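PDB 4NNZ: probable zinc protease from Pseudomonas aeruginosa, which forms one subunit of the heterodimeric zinc protease PA0371-PA0372 and probably contributes to its metallopeptidase activity. Local coordinates for residues V265-L270 / Q403-T408; L313-N318 / A330-Q335. All blocks are in the same frame, centred on the assembly; numbering follows the deposited sequence.

Contact 1: residues V265-L270 / Q403-T408; sequences VNALRL and QKAART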
loop_
_atom_site.group_PDB
_atom_site.type_symbol
_atom_site.label_atom_id
_atom_site.label_comp_id
_atom_site.label_asym_id
_atom_site.label_seq_id
_atom_site.Cartn_x
_atom_site.Cartn_y
_atom_site.Cartn_z
ATOM N N VAL A 265 16.342 13.407 -14.668
ATOM C CA VAL A 265 15.477 12.425 -15.252
ATOM C C VAL A 265 15.945 12.086 -16.635
ATOM O O VAL A 265 16.003 10.949 -16.999
ATOM C CB VAL A 265 14.044 12.947 -15.353
ATOM C CG1 VAL A 265 13.158 11.977 -16.086
ATOM C CG2 VAL A 265 13.470 13.192 -13.987
ATOM N N ASN A 266 16.225 13.090 -17.417
ATOM C CA ASN A 266 16.627 12.867 -18.764
ATOM C C ASN A 266 17.942 12.147 -18.817
ATOM O O ASN A 266 18.207 11.407 -19.726
ATOM C CB ASN A 266 16.606 14.151 -19.549
ATOM C CG ASN A 266 15.217 14.648 -19.774
ATOM O OD1 ASN A 266 14.276 13.908 -19.692
ATOM N ND2 ASN A 266 15.088 15.899 -20.045
ATOM N N ALA A 267 18.757 12.390 -17.814
ATOM C CA ALA A 267 19.986 11.678 -17.623
ATOM C C ALA A 267 19.743 10.215 -17.335
ATOM O O ALA A 267 20.467 9.378 -17.767
ATOM C CB ALA A 267 20.781 12.311 -16.527
ATOM N N LEU A 268 18.720 9.924 -16.583
ATOM C CA LEU A 268 18.323 8.558 -16.364
ATOM C C LEU A 268 17.833 7.820 -17.603
ATOM O O LEU A 268 18.089 6.663 -17.765
ATOM C CB LEU A 268 17.320 8.482 -15.227
ATOM C CG LEU A 268 17.940 8.669 -13.875
ATOM C CD1 LEU A 268 16.875 8.796 -12.833
ATOM C CD2 LEU A 268 18.871 7.539 -13.538
ATOM N N ARG A 269 17.106 8.498 -18.458
ATOM C CA ARG A 269 16.642 7.906 -19.680
ATOM C C ARG A 269 17.800 7.535 -20.554
ATOM O O ARG A 269 17.842 6.474 -21.108
ATOM C CB ARG A 269 15.741 8.884 -20.393
ATOM C CG ARG A 269 14.785 9.545 -19.446
ATOM C CD ARG A 269 13.912 10.563 -20.114
ATOM N NE ARG A 269 13.421 10.130 -21.398
ATOM C CZ ARG A 269 12.868 10.933 -22.282
ATOM N NH1 ARG A 269 12.743 12.196 -22.023
ATOM N NH2 ARG A 269 12.440 10.472 -23.418
ATOM N N LEU A 270 18.753 8.432 -20.637
ATOM C CA LEU A 270 19.959 8.236 -21.371
ATOM C C LEU A 270 20.762 7.086 -20.800
ATOM O O LEU A 270 21.362 6.350 -21.529
ATOM C CB LEU A 270 20.777 9.523 -21.370
ATOM C CG LEU A 270 20.930 10.397 -22.607
ATOM C CD1 LEU A 270 21.278 9.591 -23.820
ATOM C CD2 LEU A 270 19.683 11.188 -22.893
ATOM N N GLN A 403 26.867 11.073 -15.010
ATOM C CA GLN A 403 27.643 10.534 -13.914
ATOM C C GLN A 403 26.996 10.934 -12.617
ATOM O O GLN A 403 26.891 10.161 -11.721
ATOM C CB GLN A 403 29.113 10.968 -14.006
ATOM C CG GLN A 403 29.822 11.250 -12.688
ATOM C CD GLN A 403 31.274 11.566 -12.831
ATOM O OE1 GLN A 403 31.660 12.698 -13.058
ATOM N NE2 GLN A 403 32.093 10.559 -12.676
ATOM N N LYS A 404 26.550 12.161 -12.538
ATOM C CA LYS A 404 25.902 12.627 -11.346
ATOM C C LYS A 404 24.644 11.885 -11.002
ATOM O O LYS A 404 24.431 11.582 -9.874
ATOM C CB LYS A 404 25.589 14.093 -11.508
ATOM C CG LYS A 404 25.371 14.848 -10.228
ATOM C CD LYS A 404 24.659 16.156 -10.499
ATOM C CE LYS A 404 23.218 16.095 -10.050
ATOM N NZ LYS A 404 22.424 15.119 -10.833
ATOM N N ALA A 405 23.800 11.603 -11.967
ATOM C CA ALA A 405 22.595 10.851 -11.693
ATOM C C ALA A 405 22.893 9.457 -11.212
ATOM O O ALA A 405 22.227 8.966 -10.341
ATOM C CB ALA A 405 21.693 10.811 -12.904
ATOM N N ALA A 406 23.890 8.822 -11.800
ATOM C CA ALA A 406 24.282 7.481 -11.410
ATOM C C ALA A 406 24.787 7.400 -10.007
ATOM O O ALA A 406 24.557 6.446 -9.336
ATOM C CB ALA A 406 25.315 6.935 -12.351
ATOM N N ARG A 407 25.538 8.394 -9.596
ATOM C CA ARG A 407 26.027 8.425 -8.250
ATOM C C ARG A 407 24.927 8.583 -7.264
ATOM O O ARG A 407 24.992 8.076 -6.178
ATOM C CB ARG A 407 26.984 9.564 -8.057
ATOM C CG ARG A 407 28.349 9.359 -8.645
ATOM C CD ARG A 407 29.021 10.698 -8.758
ATOM N NE ARG A 407 29.413 11.148 -7.444
ATOM C CZ ARG A 407 30.332 10.533 -6.722
ATOM N NH1 ARG A 407 30.943 9.464 -7.225
ATOM N NH2 ARG A 407 30.646 10.979 -5.511
ATOM N N THR A 408 23.982 9.420 -7.617
ATOM C CA THR A 408 22.862 9.696 -6.785
ATOM C C THR A 408 21.931 8.533 -6.613
ATOM O O THR A 408 21.528 8.240 -5.532
ATOM C CB THR A 408 22.120 10.908 -7.335
ATOM O OG1 THR A 408 23.047 11.969 -7.481
ATOM C CG2 THR A 408 21.057 11.362 -6.426
#
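Ala405 meets Ala267 and Leu268 where helix 399-409 packs against helix 262-276, within the helical layer that accompanies the five-stranded sheet of this M16-family chain. The interface is apolar and small, burying 98 Å² in all, and Ala405 supplies 53 Å² of it. Its methyl points at the opposite helix and is met by the Ala267 methyl coming the other way, with CB of Ala267 lying 4.0 Å from CB of Ala405. Because only two methyls lie between them at this point, the CA atoms of Ala267 and Ala405 come to 6.5 Å. Leu268 adds a second, looser touch, its CD2 lying 4.4 Å from the Ala405 CB. With CG placed anti to the carbonyl carbon (chi1 -74°), the Leu268 side chain swings from its own helix toward Ala405, so that one alanine methyl has an alanine and a leucine branch as neighbours. Leu268 also touches Tyr301 of strand 294-301, which ties this corner of the contact to the edge of the sheet. All three touching residues are buried.

Polar groups beside the apolar patch bond within their own helices. NH1 of Arg269 donates to OD1 of Asn266 at 3.3 Å, approaching above the carbonyl plane rather than on a lone pair, and the same nitrogen makes a salt bridge with Asp390 of helix 386-396. On the other helix, the hydroxyl of Thr408 turns back onto its own backbone one turn earlier. Lys404 O is gripped from opposite faces of its carbonyl plane, by Thr408 OG1 at 2.8 Å and by Thr408 N at 3.2 Å.

Contact 2: residues L313-N318 / A330-Q335; sequences LSATPN and AGLWKQ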
loop_
_atom_site.group_PDB
_atom_site.type_symbol
_atom_site.label_atom_id
_atom_site.label_comp_id
_atom_site.label_asym_id
_atom_site.label_seq_id
_atom_site.Cartn_x
_atom_site.Cartn_y
_atom_site.Cartn_z
ATOM N N LEU A 313 16.304 -3.146 -13.991
ATOM C CA LEU A 313 17.253 -3.988 -14.656
ATOM C C LEU A 313 16.788 -5.425 -14.651
ATOM O O LEU A 313 16.269 -5.908 -13.690
ATOM C CB LEU A 313 18.593 -3.882 -13.976
ATOM C CG LEU A 313 19.424 -2.718 -14.448
ATOM C CD1 LEU A 313 19.356 -1.578 -13.475
ATOM C CD2 LEU A 313 20.844 -3.149 -14.668
ATOM N N SER A 314 16.951 -6.088 -15.771
ATOM C CA SER A 314 16.606 -7.474 -15.888
ATOM C C SER A 314 17.706 -8.300 -16.529
ATOM O O SER A 314 18.157 -7.981 -17.590
ATOM C CB SER A 314 15.377 -7.560 -16.728
ATOM O OG SER A 314 14.460 -8.387 -16.135
ATOM N N ALA A 315 18.134 -9.357 -15.889
ATOM C CA ALA A 315 19.103 -10.213 -16.504
ATOM C C ALA A 315 18.805 -11.626 -16.178
ATOM O O ALA A 315 18.299 -11.906 -15.150
ATOM C CB ALA A 315 20.488 -9.856 -16.036
ATOM N N THR A 316 19.131 -12.518 -17.070
ATOM C CA THR A 316 19.043 -13.908 -16.771
ATOM C C THR A 316 20.446 -14.442 -16.904
ATOM O O THR A 316 21.212 -13.950 -17.688
ATOM C CB THR A 316 18.019 -14.625 -17.649
ATOM O OG1 THR A 316 18.533 -14.762 -18.955
ATOM C CG2 THR A 316 16.782 -13.833 -17.737
ATOM N N PRO A 317 20.829 -15.386 -16.081
ATOM C CA PRO A 317 22.213 -15.831 -16.025
ATOM C C PRO A 317 22.621 -16.741 -17.152
ATOM O O PRO A 317 21.769 -17.392 -17.691
ATOM C CB PRO A 317 22.295 -16.535 -14.690
ATOM C CG PRO A 317 20.939 -16.967 -14.409
ATOM C CD PRO A 317 19.999 -16.048 -15.086
ATOM N N ASN A 318 23.898 -16.804 -17.476
ATOM C CA ASN A 318 24.313 -17.678 -18.531
ATOM C C ASN A 318 24.381 -18.997 -17.859
ATOM O O ASN A 318 25.314 -19.321 -17.192
ATOM C CB ASN A 318 25.688 -17.297 -19.055
ATOM C CG ASN A 318 26.255 -18.320 -20.014
ATOM O OD1 ASN A 318 25.742 -19.401 -20.154
ATOM N ND2 ASN A 318 27.315 -17.975 -20.672
ATOM N N ALA A 330 26.606 -9.119 -9.060
ATOM C CA ALA A 330 27.930 -8.583 -8.938
ATOM C C ALA A 330 28.375 -7.925 -10.202
ATOM O O ALA A 330 29.016 -6.916 -10.172
ATOM C CB ALA A 330 28.888 -9.668 -8.568
ATOM N N GLY A 331 28.061 -8.538 -11.320
ATOM C CA GLY A 331 28.321 -7.962 -12.606
ATOM C C GLY A 331 27.570 -6.699 -12.943
ATOM O O GLY A 331 28.121 -5.811 -13.516
ATOM N N LEU A 332 26.303 -6.632 -12.618
ATOM C CA LEU A 332 25.550 -5.431 -12.816
ATOM C C LEU A 332 26.043 -4.274 -11.984
ATOM O O LEU A 332 26.092 -3.174 -12.458
ATOM C CB LEU A 332 24.083 -5.685 -12.554
ATOM C CG LEU A 332 23.435 -6.582 -13.587
ATOM C CD1 LEU A 332 22.136 -7.150 -13.103
ATOM C CD2 LEU A 332 23.232 -5.897 -14.909
ATOM N N TRP A 333 26.399 -4.514 -10.743
ATOM C CA TRP A 333 26.891 -3.455 -9.899
ATOM C C TRP A 333 28.172 -2.908 -10.472
ATOM O O TRP A 333 28.410 -1.741 -10.419
ATOM C CB TRP A 333 27.075 -3.921 -8.469
ATOM C CG TRP A 333 25.897 -3.721 -7.584
ATOM C CD1 TRP A 333 25.191 -4.680 -6.985
ATOM C CD2 TRP A 333 25.305 -2.493 -7.188
ATOM N NE1 TRP A 333 24.199 -4.155 -6.256
ATOM C CE2 TRP A 333 24.249 -2.802 -6.360
ATOM C CE3 TRP A 333 25.573 -1.163 -7.453
ATOM C CZ2 TRP A 333 23.458 -1.846 -5.800
ATOM C CZ3 TRP A 333 24.788 -0.225 -6.903
ATOM C CH2 TRP A 333 23.747 -0.559 -6.084
ATOM N N LYS A 334 28.979 -3.761 -11.054
ATOM C CA LYS A 334 30.213 -3.330 -11.636
ATOM C C LYS A 334 29.977 -2.356 -12.749
ATOM O O LYS A 334 30.635 -1.365 -12.849
ATOM C CB LYS A 334 30.930 -4.527 -12.209
ATOM C CG LYS A 334 32.342 -4.684 -11.728
ATOM C CD LYS A 334 33.117 -5.641 -12.604
ATOM C CE LYS A 334 33.859 -4.932 -13.724
ATOM N NZ LYS A 334 35.283 -5.334 -13.826
ATOM N N GLN A 335 29.037 -2.662 -13.601
ATOM C CA GLN A 335 28.651 -1.764 -14.648
ATOM C C GLN A 335 28.039 -0.482 -14.160
ATOM O O GLN A 335 28.273 0.540 -14.714
ATOM C CB GLN A 335 27.731 -2.479 -15.607
ATOM C CG GLN A 335 28.378 -3.700 -16.196
ATOM C CD GLN A 335 29.720 -3.394 -16.804
ATOM O OE1 GLN A 335 29.881 -2.385 -17.449
ATOM N NE2 GLN A 335 30.683 -4.257 -16.590
#
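Leu332 of helix 325-341 and Leu313 of strand 309-317 reach toward each other tip to tip, their CD2 methyls meeting at 3.6 Å, a snug apolar touch. The two CA atoms remain 8.6 Å apart, so the side chains alone bridge helix and strand. Leu332 carries CG anti to its carbonyl carbon (chi1 -69°), which sends the forked end of the side chain toward the strand. The fork then divides its work: CD2 faces Leu313, while CD1 lies 4.3 Å from the CB of Ala315. Leu313 and Ala315, two residues apart, project from the same face of the strand, whereas the side chain of the intervening Ser314 leaves on the other face and touches Ser298. Around this centre, Leu332 also packs on Leu247 and Met249 of the adjoining strand 246-253 and on Leu283 and Leu287 of helix 282-288, and Val328, one turn earlier, touches Ala315. One helix leucine is thus seated across two neighbouring antiparallel strands, with Leu313, Ala315 and Leu332 all buried. Such a layer of helices packed through aliphatic side chains onto a beta-sheet is characteristic of the alpha+beta fold of M16 peptidase domains.

Contact 1 pairs two helices, whereas contact 2 seats a helix on a strand, and along the chain contact 2 is nested inside the loop that contact 1 closes. Their centres are 19 Å apart and their nearest atoms about 7 Å, so they do not touch directly. A hydrogen bond from Gln403 NE2 to Lys340 O nevertheless joins helix 399-409 of contact 1 to helix 325-341 of contact 2. Both contacts are apolar packing within the half of the chain built on the five-stranded sheet; the HxxEH sequence, which in M16 relatives binds zinc, lies in helix 49-56, in the other half. The Leu268 side chain is about 14 Å from a bound di(hydroxyethyl)ether, too far to touch.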